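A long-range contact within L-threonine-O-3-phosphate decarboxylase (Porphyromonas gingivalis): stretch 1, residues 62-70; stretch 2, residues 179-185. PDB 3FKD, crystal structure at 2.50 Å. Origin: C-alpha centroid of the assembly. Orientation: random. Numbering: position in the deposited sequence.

Stretch 1 (62-70) RNSVDNNAI
Stretch 2 (179-185) RPADIKG

Two mostly irregular segments of one chain, each with a short 3-10 segment and at least 114 residues apart in sequence where they touch, meet through a small patch that buries 298 Å² in total. In stretch 1, Arg62 is still helical (phi/psi -64/-36), and Asn63 is the first residue to leave helical angles (-94/10). Ser64 turns the chain with a positive phi (56/36), after which Val65 (-126/163) and Asp66 (-73/153) are extended. A 3-10 segment follows at Asn67 to Ala69, braced by the hydrogen bond from Ala69 N to Asp66 O at 2.8 Å, and Ile70 (-111/150) is a strand residue. Stretch 2 enters through an extended Arg179 (-135/170) and coils into its 3-10 segment at Pro180 (-55/-36), Ala181 (-72/0) and Asp182 (-73/-16). Ile183 keeps compact angles (-64/-13), Lys184 opens out (-77/118), and Gly185 takes a positive phi (73/31), which by itself favours glycine. The CA atoms of Asn63 and Pro180 lie 5.9 Å apart and those of Ser64 and Ala181 6.0 Å apart, so at this point the numbering rises together in both segments.

Hydrogen bonds within stretch 2 brace its turn: Asp182 N donates to Arg179 O at 3.0 Å and Ile183 N to Pro180 O at 3.2 Å. The Asp182 side chain (chi1 -67°, m; chi2 -41°) turns back so that its OD2 accepts from Arg179 N at 2.8 Å, with a nearly straight N-H...O angle of 167°. Its CA-to-CB bond points away from stretch 1, so this carboxylate steadies the turn without joining the contact.

Apolar packing centres on Val65 (chi1 167°, t), which touches both Pro180 and Ile183. Its CG2 is 4.0 Å from Pro180 CB and 3.8 Å from Pro180 O, and Ile183 CD1 is close to both methyls, 3.8 Å from Val65 CG1 and 4.1 Å from Val65 CG2. Ile183 points toward stretch 1 with chi1 60° (p) and chi2 170° (t), carrying that same CD1 to 3.8 Å from Ala69 CB as well; Ala69 in turn points toward stretch 2. These contacts gather buried side chains and keep their hydrocarbon surface from water.

Mixed van der Waals packing involves Pro180, which, its ring C-gamma exo, points toward stretch 1 and has the largest covered area of any residue here. Its CG rests 3.6 Å from Asn63 CG, the amide carbon of a side chain with chi1 -68° (m) and chi2 142°. Nearby, Asn63 O and Ala181 N are 4.0 Å apart, a proximity without a hydrogen bond, and Ser64 CB (chi1 -87°, m) lies 4.3 Å from Ala181 CB.

The sole hydrogen bond across the stretches runs from Lys184 NZ to Ser64 O at 2.6 Å, a short charge-assisted bond from an ammonium group to a backbone carbonyl. Lys184 leaves its backbone sideways, but its long chain (chi1 -61°, m; chi2 -172°, t; chi3 173°, t; chi4 146°, between wells) brings the amine across, with NZ also 4.0 Å from Ser64 CB.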

# COMPACT_ATOMS: atom_id res chain seq x y z
N ARG A 62 16.49 -8.71 14.90
CA ARG A 62 16.24 -7.81 16.00
C ARG A 62 15.21 -8.42 16.96
O ARG A 62 15.29 -8.25 18.17
CB ARG A 62 15.74 -6.47 15.45
CG ARG A 62 15.37 -5.45 16.52
CD ARG A 62 16.62 -4.67 16.97
NE ARG A 62 16.33 -3.81 18.11
CZ ARG A 62 16.94 -3.89 19.30
NH1 ARG A 62 17.89 -4.80 19.50
NH2 ARG A 62 16.60 -3.06 20.28
N ASN A 63 14.23 -9.13 16.41
CA ASN A 63 13.13 -9.69 17.17
C ASN A 63 13.34 -11.13 17.61
O ASN A 63 12.41 -11.77 18.10
CB ASN A 63 11.83 -9.53 16.38
CG ASN A 63 11.40 -8.07 16.24
OD1 ASN A 63 10.89 -7.65 15.20
ND2 ASN A 63 11.59 -7.29 17.31
N SER A 64 14.57 -11.64 17.43
CA SER A 64 14.91 -13.02 17.76
C SER A 64 14.03 -14.06 17.06
O SER A 64 13.74 -15.10 17.65
CB SER A 64 14.78 -13.26 19.27
OG SER A 64 15.97 -12.93 19.96
N VAL A 65 13.64 -13.80 15.82
CA VAL A 65 12.69 -14.65 15.13
C VAL A 65 13.30 -15.06 13.82
O VAL A 65 14.27 -14.46 13.37
CB VAL A 65 11.34 -13.93 14.92
CG1 VAL A 65 10.48 -14.69 13.95
CG2 VAL A 65 10.60 -13.82 16.23
N ASP A 66 12.77 -16.11 13.20
CA ASP A 66 13.28 -16.52 11.90
C ASP A 66 12.87 -15.58 10.78
O ASP A 66 11.85 -14.91 10.84
CB ASP A 66 12.85 -17.95 11.58
CG ASP A 66 13.33 -18.96 12.63
OD1 ASP A 66 14.18 -18.59 13.48
OD2 ASP A 66 12.88 -20.13 12.60
N ASN A 67 13.71 -15.54 9.75
CA ASN A 67 13.41 -14.81 8.53
C ASN A 67 12.02 -15.19 8.01
O ASN A 67 11.28 -14.35 7.50
CB ASN A 67 14.46 -15.16 7.49
CG ASN A 67 14.80 -13.99 6.59
OD1 ASN A 67 14.08 -13.68 5.64
ND2 ASN A 67 15.92 -13.34 6.88
N ASN A 68 11.70 -16.49 8.14
CA ASN A 68 10.43 -17.07 7.78
C ASN A 68 9.21 -16.50 8.52
O ASN A 68 8.06 -16.74 8.13
CB ASN A 68 10.47 -18.55 8.15
CG ASN A 68 11.16 -19.38 7.13
OD1 ASN A 68 11.16 -19.06 5.93
ND2 ASN A 68 11.75 -20.49 7.58
N ALA A 69 9.44 -15.83 9.63
CA ALA A 69 8.33 -15.48 10.48
C ALA A 69 7.94 -14.01 10.41
O ALA A 69 7.03 -13.59 11.12
CB ALA A 69 8.59 -15.91 11.94
N ILE A 70 8.64 -13.22 9.58
CA ILE A 70 8.25 -11.83 9.38
C ILE A 70 7.71 -11.59 7.98
O ILE A 70 8.08 -12.24 7.01
CB ILE A 70 9.37 -10.77 9.74
CG1 ILE A 70 9.39 -10.47 11.24
CG2 ILE A 70 9.11 -9.44 9.06
CD1 ILE A 70 10.14 -11.47 12.10
N ARG A 179 5.87 -10.38 23.23
CA ARG A 179 6.85 -9.91 22.26
C ARG A 179 7.00 -10.94 21.15
O ARG A 179 6.46 -12.04 21.27
CB ARG A 179 8.18 -9.59 22.94
CG ARG A 179 8.57 -10.55 24.02
CD ARG A 179 9.34 -9.85 25.16
NE ARG A 179 9.63 -10.81 26.23
CZ ARG A 179 9.20 -10.71 27.48
NH1 ARG A 179 8.49 -9.67 27.86
NH2 ARG A 179 9.51 -11.65 28.36
N PRO A 180 7.72 -10.59 20.07
CA PRO A 180 7.74 -11.46 18.87
C PRO A 180 8.19 -12.91 19.16
O PRO A 180 7.67 -13.88 18.58
CB PRO A 180 8.72 -10.77 17.93
CG PRO A 180 8.73 -9.34 18.37
CD PRO A 180 8.48 -9.34 19.86
N ALA A 181 9.13 -13.04 20.09
CA ALA A 181 9.69 -14.36 20.41
C ALA A 181 8.72 -15.29 21.18
O ALA A 181 9.06 -16.42 21.51
CB ALA A 181 11.05 -14.20 21.16
N ASP A 182 7.52 -14.80 21.47
CA ASP A 182 6.45 -15.66 21.98
C ASP A 182 5.82 -16.63 20.98
O ASP A 182 5.17 -17.58 21.39
CB ASP A 182 5.37 -14.83 22.68
CG ASP A 182 5.89 -14.16 23.95
OD1 ASP A 182 6.63 -14.83 24.70
OD2 ASP A 182 5.57 -12.97 24.18
N ILE A 183 6.02 -16.43 19.67
CA ILE A 183 5.45 -17.34 18.67
C ILE A 183 6.03 -18.73 18.80
O ILE A 183 5.53 -19.69 18.22
CB ILE A 183 5.70 -16.86 17.23
CG1 ILE A 183 7.20 -16.76 16.97
CG2 ILE A 183 5.04 -15.51 16.98
CD1 ILE A 183 7.57 -16.52 15.50
N LYS A 184 7.11 -18.83 19.57
CA LYS A 184 7.92 -20.05 19.62
C LYS A 184 7.29 -21.17 20.43
O LYS A 184 7.08 -21.03 21.64
CB LYS A 184 9.32 -19.73 20.13
CG LYS A 184 10.06 -18.76 19.25
CD LYS A 184 11.53 -18.61 19.67
CE LYS A 184 12.26 -17.77 18.67
NZ LYS A 184 13.30 -16.97 19.35
N GLY A 185 7.02 -22.29 19.76
CA GLY A 185 6.39 -23.44 20.38
C GLY A 185 4.94 -23.13 20.64
O GLY A 185 4.32 -23.61 21.58